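Local coordinates for protein intimin (Escherichia coli O127:H6 str. E2348/69, PDB 6TQD) that mediates bacterial adhesion as the attaching and effacing protein, this part being the juncture domains that hold its extracellular passenger in an extended conformation, at residues 119-130 against 199-207. Residues are numbered along the deposited sequence; the frame is centred on the assembly and turned at random.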
loop_
_atom_site.group_PDB
_atom_site.type_symbol
_atom_site.label_atom_id
_atom_site.label_comp_id
_atom_site.label_asym_id
_atom_site.label_seq_id
_atom_site.Cartn_x
_atom_site.Cartn_y
_atom_site.Cartn_z
ATOM N N LYS A 119 -13.632 -15.871 -10.565
ATOM C CA LYS A 119 -14.900 -15.859 -11.279
ATOM C C LYS A 119 -15.903 -15.042 -10.487
ATOM O O LYS A 119 -15.824 -14.965 -9.259
ATOM C CB LYS A 119 -15.484 -17.271 -11.425
ATOM C CG LYS A 119 -14.545 -18.285 -12.013
ATOM C CD LYS A 119 -15.078 -19.689 -11.800
ATOM C CE LYS A 119 -14.102 -20.717 -12.326
ATOM N NZ LYS A 119 -14.595 -22.094 -12.104
ATOM N N THR A 120 -16.864 -14.449 -11.195
ATOM C CA THR A 120 -17.937 -13.710 -10.542
ATOM C C THR A 120 -19.161 -14.578 -10.296
ATOM O O THR A 120 -20.043 -14.189 -9.519
ATOM C CB THR A 120 -18.348 -12.503 -11.393
ATOM O OG1 THR A 120 -18.829 -12.947 -12.665
ATOM C CG2 THR A 120 -17.165 -11.561 -11.587
ATOM N N SER A 121 -19.234 -15.731 -10.944
ATOM C CA SER A 121 -20.375 -16.623 -10.805
ATOM C C SER A 121 -19.910 -18.050 -11.057
ATOM O O SER A 121 -18.870 -18.287 -11.685
ATOM C CB SER A 121 -21.521 -16.226 -11.744
ATOM O OG SER A 121 -21.159 -16.391 -13.102
ATOM N N ALA A 122 -20.679 -18.995 -10.530
ATOM C CA ALA A 122 -20.385 -20.411 -10.706
ATOM C C ALA A 122 -21.684 -21.190 -10.554
ATOM O O ALA A 122 -22.659 -20.698 -9.983
ATOM C CB ALA A 122 -19.342 -20.897 -9.696
ATOM N N LYS A 123 -21.689 -22.414 -11.076
ATOM C CA LYS A 123 -22.877 -23.239 -10.965
ATOM C C LYS A 123 -23.072 -23.705 -9.527
ATOM O O LYS A 123 -22.111 -24.025 -8.815
ATOM C CB LYS A 123 -22.786 -24.447 -11.900
ATOM C CG LYS A 123 -24.087 -25.239 -11.956
ATOM C CD LYS A 123 -24.033 -26.409 -12.932
ATOM C CE LYS A 123 -25.361 -27.152 -12.936
ATOM N NZ LYS A 123 -25.269 -28.494 -13.573
ATOM N N ALA A 124 -24.327 -23.724 -9.094
ATOM C CA ALA A 124 -24.686 -24.130 -7.737
ATOM C C ALA A 124 -24.840 -25.643 -7.626
ATOM O O ALA A 124 -25.855 -26.147 -7.140
ATOM C CB ALA A 124 -25.964 -23.417 -7.309
ATOM N N ASP A 125 -23.829 -26.379 -8.087
ATOM C CA ASP A 125 -23.858 -27.838 -8.079
ATOM C C ASP A 125 -22.961 -28.442 -7.007
ATOM O O ASP A 125 -22.766 -29.659 -6.996
ATOM C CB ASP A 125 -23.479 -28.387 -9.455
ATOM C CG ASP A 125 -22.087 -27.976 -9.902
ATOM O OD1 ASP A 125 -21.402 -27.217 -9.177
ATOM O OD2 ASP A 125 -21.676 -28.412 -10.996
ATOM N N GLY A 126 -22.429 -27.631 -6.101
ATOM C CA GLY A 126 -21.505 -28.139 -5.112
ATOM C C GLY A 126 -20.199 -28.642 -5.676
ATOM O O GLY A 126 -19.456 -29.329 -4.968
ATOM N N THR A 127 -19.900 -28.326 -6.933
ATOM C CA THR A 127 -18.742 -28.900 -7.610
ATOM C C THR A 127 -17.871 -27.811 -8.230
ATOM O O THR A 127 -16.643 -27.837 -8.072
ATOM C CB THR A 127 -19.187 -29.912 -8.674
ATOM O OG1 THR A 127 -20.111 -30.843 -8.088
ATOM C CG2 THR A 127 -18.004 -30.683 -9.200
ATOM N N GLU A 128 -18.471 -26.859 -8.942
ATOM C CA GLU A 128 -17.662 -25.818 -9.560
ATOM C C GLU A 128 -17.031 -24.940 -8.483
ATOM O O GLU A 128 -17.710 -24.495 -7.559
ATOM C CB GLU A 128 -18.458 -24.941 -10.518
ATOM C CG GLU A 128 -17.509 -23.961 -11.227
ATOM C CD GLU A 128 -18.141 -23.126 -12.319
ATOM O OE1 GLU A 128 -17.374 -22.422 -13.016
ATOM O OE2 GLU A 128 -19.379 -23.151 -12.482
ATOM N N ALA A 129 -15.731 -24.707 -8.611
ATOM C CA ALA A 129 -14.970 -23.973 -7.614
ATOM C C ALA A 129 -14.729 -22.546 -8.071
ATOM O O ALA A 129 -14.402 -22.293 -9.236
ATOM C CB ALA A 129 -13.622 -24.656 -7.374
ATOM N N ILE A 130 -14.896 -21.613 -7.135
ATOM C CA ILE A 130 -14.403 -20.243 -7.263
ATOM C C ILE A 130 -13.148 -20.146 -6.410
ATOM O O ILE A 130 -13.181 -20.445 -5.211
ATOM C CB ILE A 130 -15.463 -19.230 -6.814
ATOM C CG1 ILE A 130 -16.709 -19.330 -7.706
ATOM C CG2 ILE A 130 -14.885 -17.818 -6.828
ATOM C CD1 ILE A 130 -17.831 -18.392 -7.302
ATOM N N ALA A 199 -14.013 -9.909 0.241
ATOM C CA ALA A 199 -14.020 -9.917 -1.210
ATOM C C ALA A 199 -15.380 -9.436 -1.728
ATOM O O ALA A 199 -16.375 -9.410 -1.005
ATOM C CB ALA A 199 -13.808 -11.337 -1.731
ATOM N N ASN A 200 -15.415 -9.078 -3.010
ATOM C CA ASN A 200 -16.686 -8.757 -3.637
ATOM C C ASN A 200 -17.574 -10.000 -3.652
ATOM O O ASN A 200 -17.094 -11.132 -3.711
ATOM C CB ASN A 200 -16.469 -8.277 -5.071
ATOM C CG ASN A 200 -15.903 -6.874 -5.140
ATOM O OD1 ASN A 200 -15.965 -6.112 -4.173
ATOM N ND2 ASN A 200 -15.352 -6.521 -6.296
ATOM N N ALA A 201 -18.881 -9.779 -3.580
ATOM C CA ALA A 201 -19.812 -10.891 -3.597
ATOM C C ALA A 201 -19.683 -11.638 -4.911
ATOM O O ALA A 201 -19.427 -11.038 -5.959
ATOM C CB ALA A 201 -21.245 -10.377 -3.455
ATOM N N VAL A 202 -19.843 -12.959 -4.842
ATOM C CA VAL A 202 -19.995 -13.813 -6.009
ATOM C C VAL A 202 -21.382 -14.426 -5.918
ATOM O O VAL A 202 -22.024 -14.408 -4.872
ATOM C CB VAL A 202 -18.914 -14.902 -6.089
ATOM C CG1 VAL A 202 -17.531 -14.273 -6.166
ATOM C CG2 VAL A 202 -19.005 -15.841 -4.893
ATOM N N ILE A 203 -21.848 -14.969 -7.033
ATOM C CA ILE A 203 -23.189 -15.537 -7.106
ATOM C C ILE A 203 -23.097 -16.950 -7.657
ATOM O O ILE A 203 -22.462 -17.179 -8.693
ATOM C CB ILE A 203 -24.134 -14.661 -7.956
ATOM C CG1 ILE A 203 -25.561 -15.202 -7.877
ATOM C CG2 ILE A 203 -23.656 -14.600 -9.403
ATOM C CD1 ILE A 203 -26.614 -14.196 -8.314
ATOM N N PHE A 204 -23.761 -17.890 -6.990
ATOM C CA PHE A 204 -23.909 -19.249 -7.508
ATOM C C PHE A 204 -25.273 -19.350 -8.179
ATOM O O PHE A 204 -26.282 -18.905 -7.619
ATOM C CB PHE A 204 -23.776 -20.269 -6.376
ATOM C CG PHE A 204 -22.364 -20.432 -5.867
ATOM C CD1 PHE A 204 -21.495 -21.332 -6.461
ATOM C CD2 PHE A 204 -21.899 -19.671 -4.805
ATOM C CE1 PHE A 204 -20.205 -21.488 -6.002
ATOM C CE2 PHE A 204 -20.605 -19.820 -4.344
ATOM C CZ PHE A 204 -19.754 -20.724 -4.942
ATOM N N VAL A 205 -25.295 -19.927 -9.386
ATOM C CA VAL A 205 -26.452 -19.875 -10.272
ATOM C C VAL A 205 -26.936 -21.285 -10.591
ATOM O O VAL A 205 -26.133 -22.192 -10.835
ATOM C CB VAL A 205 -26.106 -19.118 -11.574
ATOM C CG1 VAL A 205 -27.353 -18.903 -12.423
ATOM C CG2 VAL A 205 -25.435 -17.782 -11.261
ATOM N N ASP A 206 -28.250 -21.461 -10.603
ATOM C CA ASP A 206 -28.827 -22.722 -11.043
ATOM C C ASP A 206 -28.944 -22.735 -12.563
ATOM O O ASP A 206 -29.193 -21.705 -13.202
ATOM C CB ASP A 206 -30.224 -22.924 -10.457
ATOM C CG ASP A 206 -30.195 -23.389 -9.017
ATOM O OD1 ASP A 206 -29.202 -24.031 -8.612
ATOM O OD2 ASP A 206 -31.177 -23.120 -8.292
ATOM N N GLN A 207 -28.760 -23.915 -13.144
ATOM C CA GLN A 207 -28.814 -24.069 -14.592
ATOM C C GLN A 207 -28.741 -25.539 -14.981
ATOM O O GLN A 207 -28.420 -26.394 -14.156
ATOM C CB GLN A 207 -27.669 -23.296 -15.247
ATOM C CG GLN A 207 -26.288 -23.680 -14.744
ATOM C CD GLN A 207 -25.205 -22.759 -15.268
ATOM O OE1 GLN A 207 -24.923 -21.716 -14.678
ATOM N NE2 GLN A 207 -24.592 -23.138 -16.385
ATOM O OXT GLN A 207 -29.002 -25.906 -16.126
HETATM O O HOH W 1 -27.944 -28.749 -14.116
#
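Ser121, Ala122 and Lys123 pair in parallel with Ile203, Phe204 and Val205, joining the short edge strand 121-123 to the last strand of the bacterial Ig-like domain. The strand axes approach to 4.6 Å and diverge by 25°. Four backbone bonds close the pairing in the staggered pattern of parallel strands: Ile203 N to Thr120 O, Ala122 N to Ile203 O, Val205 N to Ala122 O at 2.8 Å, and Ala124 N to Val205 O. The last is the most bent at its acceptor, its donor standing above the carbonyl plane of Val205.

The ring of Phe204 packs against Ala122, on the buried face of the sheet that these two residues share. With CG anti to its own carbonyl carbon (chi1 -73°), the ring brings CE1 to 3.8 Å from Ala122 CB, while Lys123 O meets its edge in plane, 3.6 Å from Phe204 CD1. Ile130 comes from the opposite direction: its CD1 sits 3.8 Å from Phe204 CZ and meets Val202 CG2 tip to tip at 3.7 Å. Val184 packs on Phe204 and Tyr132 on Val202. On the other face, Ser121 CB rests against Ile203 CG2. Near the C-terminus, the extended Lys123 chain crosses Gln207 obliquely, CG to CG 3.9 Å, and its CE packs on Gln207 O.

Glu128 OE2 takes Lys123 N from above the carboxylate plane, nearly straight at the hydrogen (172°); OE1 turns its anti lone pair to Lys119 NZ in a salt bridge. The N-terminal strand thus switches sheets, 111-117 pairing with 130-138 and 121-123 with the last strand, as A' does with G in many Ig-like folds. Ala122 N and O, flanked by Thr120 O and Ala124 N, bond to that strand; Lys123 N, turned the other way, bonds to a carboxylate whose charge Lys119 probably balances.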